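Local coordinates for NikO protein (Streptomyces tendae, PDB 4FQD) that acts as an enolpyruvyl transferase essential in nikkomycin biosynthesis and belongs to the MurA subfamily of the EPSP synthases, at residues I266-V269 / T270-A274; D179-R182 / N183-L186. The protein carries 4 engineered substitutions. All blocks are in the same frame, centred on the assembly; numbering follows the deposited sequence.

Interaction 1 (I266-V269 / T270-A274)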
ATOM      1  N   ILE A 266      11.697 -17.422   1.392  1.00 10.90           N
ATOM      2  CA  ILE A 266      12.527 -16.225   1.446  1.00 12.45           C
ATOM      3  C   ILE A 266      13.906 -16.474   0.839  1.00 10.90           C
ATOM      4  O   ILE A 266      14.535 -15.557   0.312  1.00 15.39           O
ATOM      5  CB  ILE A 266      12.660 -15.688   2.885  1.00 10.95           C
ATOM      6  CG1 ILE A 266      11.285 -15.624   3.551  1.00 16.12           C
ATOM      7  CG2 ILE A 266      13.307 -14.312   2.888  1.00 12.46           C
ATOM      8  CD1 ILE A 266      10.279 -14.775   2.797  1.00 12.53           C
ATOM      9  N   GLU A 267      14.372 -17.718   0.903  1.00 12.15           N
ATOM     10  CA  GLU A 267      15.641 -18.069   0.276  1.00 11.02           C
ATOM     11  C   GLU A 267      15.527 -17.933  -1.237  1.00 12.87           C
ATOM     12  O   GLU A 267      16.461 -17.481  -1.899  1.00 14.14           O
ATOM     13  CB  GLU A 267      16.075 -19.488   0.646  1.00 11.81           C
ATOM     14  CG  GLU A 267      17.442 -19.861   0.088  1.00 15.68           C
ATOM     15  CD  GLU A 267      17.811 -21.312   0.328  1.00 23.54           C
ATOM     16  OE1 GLU A 267      17.014 -22.035   0.963  1.00 23.82           O
ATOM     17  OE2 GLU A 267      18.900 -21.728  -0.122  1.00 18.44           O
ATOM     18  N   VAL A 268      14.375 -18.323  -1.777  1.00 10.36           N
ATOM     19  CA  VAL A 268      14.110 -18.179  -3.203  1.00 11.45           C
ATOM     20  C   VAL A 268      14.149 -16.706  -3.596  1.00 12.70           C
ATOM     21  O   VAL A 268      14.791 -16.335  -4.578  1.00 10.56           O
ATOM     22  CB  VAL A 268      12.745 -18.779  -3.596  1.00 12.15           C
ATOM     23  CG1 VAL A 268      12.416 -18.455  -5.046  1.00  5.30           C
ATOM     24  CG2 VAL A 268      12.741 -20.282  -3.369  1.00  9.52           C
ATOM     25  N   VAL A 269      13.465 -15.876  -2.814  1.00 10.51           N
ATOM     26  CA  VAL A 269      13.471 -14.433  -3.019  1.00 12.60           C
ATOM     27  C   VAL A 269      14.896 -13.893  -2.973  1.00 12.60           C
ATOM     28  O   VAL A 269      15.294 -13.083  -3.813  1.00  7.61           O
ATOM     29  CB  VAL A 269      12.626 -13.711  -1.947  1.00 10.04           C
ATOM     30  CG1 VAL A 269      12.758 -12.199  -2.085  1.00  7.00           C
ATOM     31  CG2 VAL A 269      11.170 -14.135  -2.042  1.00  6.69           C
ATOM     32  N   THR A 270      15.661 -14.364  -1.993  1.00 11.97           N
ATOM     33  CA  THR A 270      17.038 -13.925  -1.796  1.00 12.25           C
ATOM     34  C   THR A 270      17.913 -14.218  -3.012  1.00 10.26           C
ATOM     35  O   THR A 270      18.705 -13.376  -3.433  1.00 13.88           O
ATOM     36  CB  THR A 270      17.664 -14.588  -0.552  1.00 11.47           C
ATOM     37  OG1 THR A 270      16.852 -14.315   0.596  1.00 10.70           O
ATOM     38  CG2 THR A 270      19.069 -14.059  -0.311  1.00 10.37           C
ATOM     39  N   TRP A 271      17.762 -15.411  -3.577  1.00 10.34           N
ATOM     40  CA  TRP A 271      18.569 -15.810  -4.724  1.00 12.38           C
ATOM     41  C   TRP A 271      18.140 -15.119  -6.015  1.00 11.96           C
ATOM     42  O   TRP A 271      18.971 -14.834  -6.878  1.00 13.28           O
ATOM     43  CB  TRP A 271      18.558 -17.331  -4.898  1.00 10.68           C
ATOM     44  CG  TRP A 271      19.354 -18.052  -3.858  1.00 17.25           C
ATOM     45  CD1 TRP A 271      18.891 -18.965  -2.957  1.00 16.40           C
ATOM     46  CD2 TRP A 271      20.757 -17.911  -3.602  1.00 18.15           C
ATOM     47  NE1 TRP A 271      19.920 -19.407  -2.160  1.00 21.29           N
ATOM     48  CE2 TRP A 271      21.076 -18.774  -2.536  1.00 14.86           C
ATOM     49  CE3 TRP A 271      21.776 -17.142  -4.175  1.00 14.00           C
ATOM     50  CZ2 TRP A 271      22.367 -18.890  -2.030  1.00 17.99           C
ATOM     51  CZ3 TRP A 271      23.056 -17.258  -3.672  1.00 16.18           C
ATOM     52  CH2 TRP A 271      23.342 -18.125  -2.610  1.00 19.76           C
ATOM     53  N   ILE A 272      16.845 -14.857  -6.146  1.00 12.38           N
ATOM     54  CA  ILE A 272      16.333 -14.113  -7.290  1.00 10.78           C
ATOM     55  C   ILE A 272      16.896 -12.694  -7.265  1.00 13.80           C
ATOM     56  O   ILE A 272      17.318 -12.163  -8.293  1.00 12.46           O
ATOM     57  CB  ILE A 272      14.793 -14.068  -7.298  1.00 10.73           C
ATOM     58  CG1 ILE A 272      14.224 -15.465  -7.557  1.00 11.85           C
ATOM     59  CG2 ILE A 272      14.288 -13.095  -8.352  1.00  8.08           C
ATOM     60  CD1 ILE A 272      12.712 -15.532  -7.489  1.00  9.81           C
ATOM     61  N   CYS A 273      16.912 -12.095  -6.078  1.00 11.26           N
ATOM     62  CA  CYS A 273      17.487 -10.769  -5.891  1.00 12.74           C
ATOM     63  C   CYS A 273      18.974 -10.772  -6.230  1.00 13.94           C
ATOM     64  O   CYS A 273      19.481  -9.838  -6.851  1.00 12.01           O
ATOM     65  CB  CYS A 273      17.279 -10.297  -4.451  1.00 11.47           C
ATOM     66  SG  CYS A 273      18.049  -8.706  -4.064  1.00 17.14           S
ATOM     67  N   ALA A 274      19.663 -11.833  -5.825  1.00 13.03           N
ATOM     68  CA  ALA A 274      21.093 -11.966  -6.077  1.00 10.95           C
ATOM     69  C   ALA A 274      21.386 -12.183  -7.559  1.00 16.10           C
ATOM     70  O   ALA A 274      22.312 -11.588  -8.109  1.00 12.52           O
ATOM     71  CB  ALA A 274      21.673 -13.104  -5.248  1.00 11.86           C
TER
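T270 grips the carbonyl oxygen of I266 twice. Its backbone N lies 2.8 Å from I266 O in the regular helical bond, and its hydroxyl OG1 donates to the same I266 O over 2.6 Å, the two donors coming from opposite faces of the peptide plane. The hydroxyl can do so because OG1 stands beside its own backbone N (chi1 -56°); Y438 OH is its second partner. W271 NE1 donates to the anti lone pair of E267 OE2, 3.3 Å away; OE2 lies nearly in the plane of the indole, and the carboxylate and ring planes are 49° apart, while OE1 is bound by the backbone N of S31. This is i to i+4 pairing on helix 265-278, one of the buried helices of an inverse beta/alpha barrel domain. With E267 cut back to an alanine, the indole N-H of W271 and the backbone N-H of S31 would probably each lose a carboxylate oxygen as acceptor. The extended glutamate also lays its CG 3.5 Å from W271 CD1. V268 CG1 meets I272 CD1 side by side at 3.8 Å. I266, V269 and T270 pack on F346 of helix 344-351, and L417 of helix 409-419 lies against T270 and C273.

Interaction 2 (D179-R182 / N183-L186)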
ATOM      1  N   ASP A 179      -9.608 -11.882  14.971  1.00 15.13           N
ATOM      2  CA  ASP A 179      -9.434 -11.412  16.339  1.00 17.94           C
ATOM      3  C   ASP A 179      -7.957 -11.189  16.650  1.00 19.53           C
ATOM      4  O   ASP A 179      -7.610 -10.474  17.589  1.00 18.32           O
ATOM      5  CB  ASP A 179     -10.016 -12.429  17.320  1.00 18.06           C
ATOM      6  CG  ASP A 179     -11.531 -12.386  17.378  1.00 25.00           C
ATOM      7  OD1 ASP A 179     -12.153 -11.774  16.483  1.00 22.95           O
ATOM      8  OD2 ASP A 179     -12.099 -12.972  18.322  1.00 19.32           O
ATOM      9  N   TYR A 180      -7.093 -11.806  15.851  1.00 15.15           N
ATOM     10  CA  TYR A 180      -5.656 -11.727  16.074  1.00 17.31           C
ATOM     11  C   TYR A 180      -4.939 -11.011  14.934  1.00 13.86           C
ATOM     12  O   TYR A 180      -3.783 -11.306  14.633  1.00 14.76           O
ATOM     13  CB  TYR A 180      -5.085 -13.129  16.284  1.00 15.93           C
ATOM     14  CG  TYR A 180      -5.780 -13.888  17.389  1.00 17.98           C
ATOM     15  CD1 TYR A 180      -5.405 -13.721  18.716  1.00 17.35           C
ATOM     16  CD2 TYR A 180      -6.825 -14.760  17.109  1.00 15.56           C
ATOM     17  CE1 TYR A 180      -6.042 -14.408  19.730  1.00 18.37           C
ATOM     18  CE2 TYR A 180      -7.467 -15.450  18.117  1.00 19.42           C
ATOM     19  CZ  TYR A 180      -7.073 -15.270  19.426  1.00 17.79           C
ATOM     20  OH  TYR A 180      -7.711 -15.958  20.431  1.00 20.32           O
ATOM     21  N   THR A 181      -5.634 -10.066  14.309  1.00 12.89           N
ATOM     22  CA  THR A 181      -5.044  -9.231  13.269  1.00 18.64           C
ATOM     23  C   THR A 181      -5.133  -7.764  13.675  1.00 17.13           C
ATOM     24  O   THR A 181      -6.068  -7.365  14.368  1.00 22.14           O
ATOM     25  CB  THR A 181      -5.761  -9.416  11.916  1.00 15.40           C
ATOM     26  OG1 THR A 181      -7.110  -8.944  12.017  1.00 14.05           O
ATOM     27  CG2 THR A 181      -5.772 -10.880  11.511  1.00 12.67           C
ATOM     28  N   ARG A 182      -4.159  -6.965  13.251  1.00 19.23           N
ATOM     29  CA  ARG A 182      -4.179  -5.535  13.546  1.00 16.88           C
ATOM     30  C   ARG A 182      -5.279  -4.841  12.750  1.00 15.00           C
ATOM     31  O   ARG A 182      -6.064  -4.069  13.300  1.00 16.30           O
ATOM     32  CB  ARG A 182      -2.826  -4.888  13.240  1.00 23.50           C
ATOM     33  CG  ARG A 182      -2.812  -3.382  13.470  1.00 24.37           C
ATOM     34  CD  ARG A 182      -1.524  -2.732  12.983  1.00 42.43           C
ATOM     35  NE  ARG A 182      -0.365  -3.109  13.788  1.00 50.39           N
ATOM     36  CZ  ARG A 182       0.608  -3.911  13.366  1.00 43.86           C
ATOM     37  NH1 ARG A 182       0.568  -4.419  12.142  1.00 31.96           N
ATOM     38  NH2 ARG A 182       1.625  -4.198  14.168  1.00 37.29           N
ATOM     39  N   ASN A 183      -5.328  -5.123  11.452  1.00 21.94           N
ATOM     40  CA  ASN A 183      -6.360  -4.569  10.584  1.00 13.73           C
ATOM     41  C   ASN A 183      -7.272  -5.669  10.050  1.00 12.56           C
ATOM     42  O   ASN A 183      -6.823  -6.567   9.338  1.00 11.41           O
ATOM     43  CB  ASN A 183      -5.728  -3.795   9.425  1.00 11.87           C
ATOM     44  CG  ASN A 183      -6.736  -2.947   8.673  1.00 16.70           C
ATOM     45  OD1 ASN A 183      -7.444  -3.437   7.791  1.00 14.25           O
ATOM     46  ND2 ASN A 183      -6.804  -1.666   9.016  1.00 12.94           N
ATOM     47  N   LYS A 184      -8.551  -5.592  10.404  1.00 18.25           N
ATOM     48  CA  LYS A 184      -9.519  -6.627  10.051  1.00 14.43           C
ATOM     49  C   LYS A 184      -9.786  -6.679   8.550  1.00 12.63           C
ATOM     50  O   LYS A 184      -9.924  -7.758   7.975  1.00 18.39           O
ATOM     51  CB  LYS A 184     -10.836  -6.396  10.794  1.00 11.02           C
ATOM     52  CG  LYS A 184     -10.681  -6.089  12.274  1.00 19.36           C
ATOM     53  CD  LYS A 184     -10.727  -7.339  13.132  1.00 21.13           C
ATOM     54  CE  LYS A 184     -10.640  -6.974  14.606  1.00 26.95           C
ATOM     55  NZ  LYS A 184     -10.782  -8.154  15.503  1.00 30.01           N
ATOM     56  N   ALA A 185      -9.870  -5.510   7.925  1.00 12.08           N
ATOM     57  CA  ALA A 185     -10.159  -5.422   6.498  1.00 12.17           C
ATOM     58  C   ALA A 185      -8.987  -5.928   5.666  1.00 13.79           C
ATOM     59  O   ALA A 185      -9.173  -6.628   4.669  1.00  9.84           O
ATOM     60  CB  ALA A 185     -10.508  -3.993   6.111  1.00 10.29           C
ATOM     61  N   LEU A 186      -7.779  -5.571   6.084  1.00  9.87           N
ATOM     62  CA  LEU A 186      -6.574  -5.987   5.382  1.00 13.26           C
ATOM     63  C   LEU A 186      -6.223  -7.427   5.740  1.00 13.02           C
ATOM     64  O   LEU A 186      -5.475  -8.091   5.019  1.00 11.99           O
ATOM     65  CB  LEU A 186      -5.410  -5.059   5.733  1.00 13.65           C
ATOM     66  CG  LEU A 186      -4.222  -5.049   4.770  1.00 18.16           C
ATOM     67  CD1 LEU A 186      -4.617  -4.412   3.446  1.00  9.10           C
ATOM     68  CD2 LEU A 186      -3.031  -4.326   5.384  1.00 12.16           C
TER
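D179 and K184 cross obliquely in the long loop that joins strand 174-176 to helix 192-204 and carries an Asx motif at N183, an example of how side-chain bonds can help hold a loop that lacks regular backbone pairing. The lysine chain is bent at chi2 (-91°) and extended beyond it, so that it doubles back along the loop and brings NZ to 3.6 Å from D179 CA. Its salt bridge is long, with K184 NZ 4.0 Å from D179 OD1. Each charge has a closer tie to a neighbour: D179 OD2 forms a salt bridge with R150, and K184 NZ is hydrogen-bonded to L178 O. The same L178 O also takes the hydroxyl of T181, whose OG1 lies alongside the returning lysine, 4.1 Å from K184 CD and 3.9 Å from K184 CA. T181 and K184 thus share one carbonyl oxygen.

From N183 on, the chain meets the second subunit. K184 N is hydrogen-bonded to D385 OD2 of that subunit, and A185 O to its R390 NE. The amide of N183 faces two ways: ND2 is hydrogen-bonded to D385 O of the second subunit, while OD1 turns to its own chain. Chi1 (-167°) carries the amide anti to the backbone N, and chi2 (-83°) swings OD1 toward L186, where L186 N donates a hydrogen bond to N183 OD1, 2.8 Å away and in the carbonyl plane.

Interaction 2 comes first along the chain, and interaction 1 follows after helix 192-204 and the strands up to 257-260. Their centres are 29 Å apart and their nearest atoms about 17 Å, so they do not touch. They share no helix or sheet: 266-274 lies on helix 265-278 in the lobe that also holds both chain termini, whereas 179-186 is a loop of the other lobe. Enzymes of this family are built from two such lobes, each an inverse barrel, with the active site in the cleft between them. The pair contrasts a buried helix in one domain with a surface loop that meets the second subunit in the other.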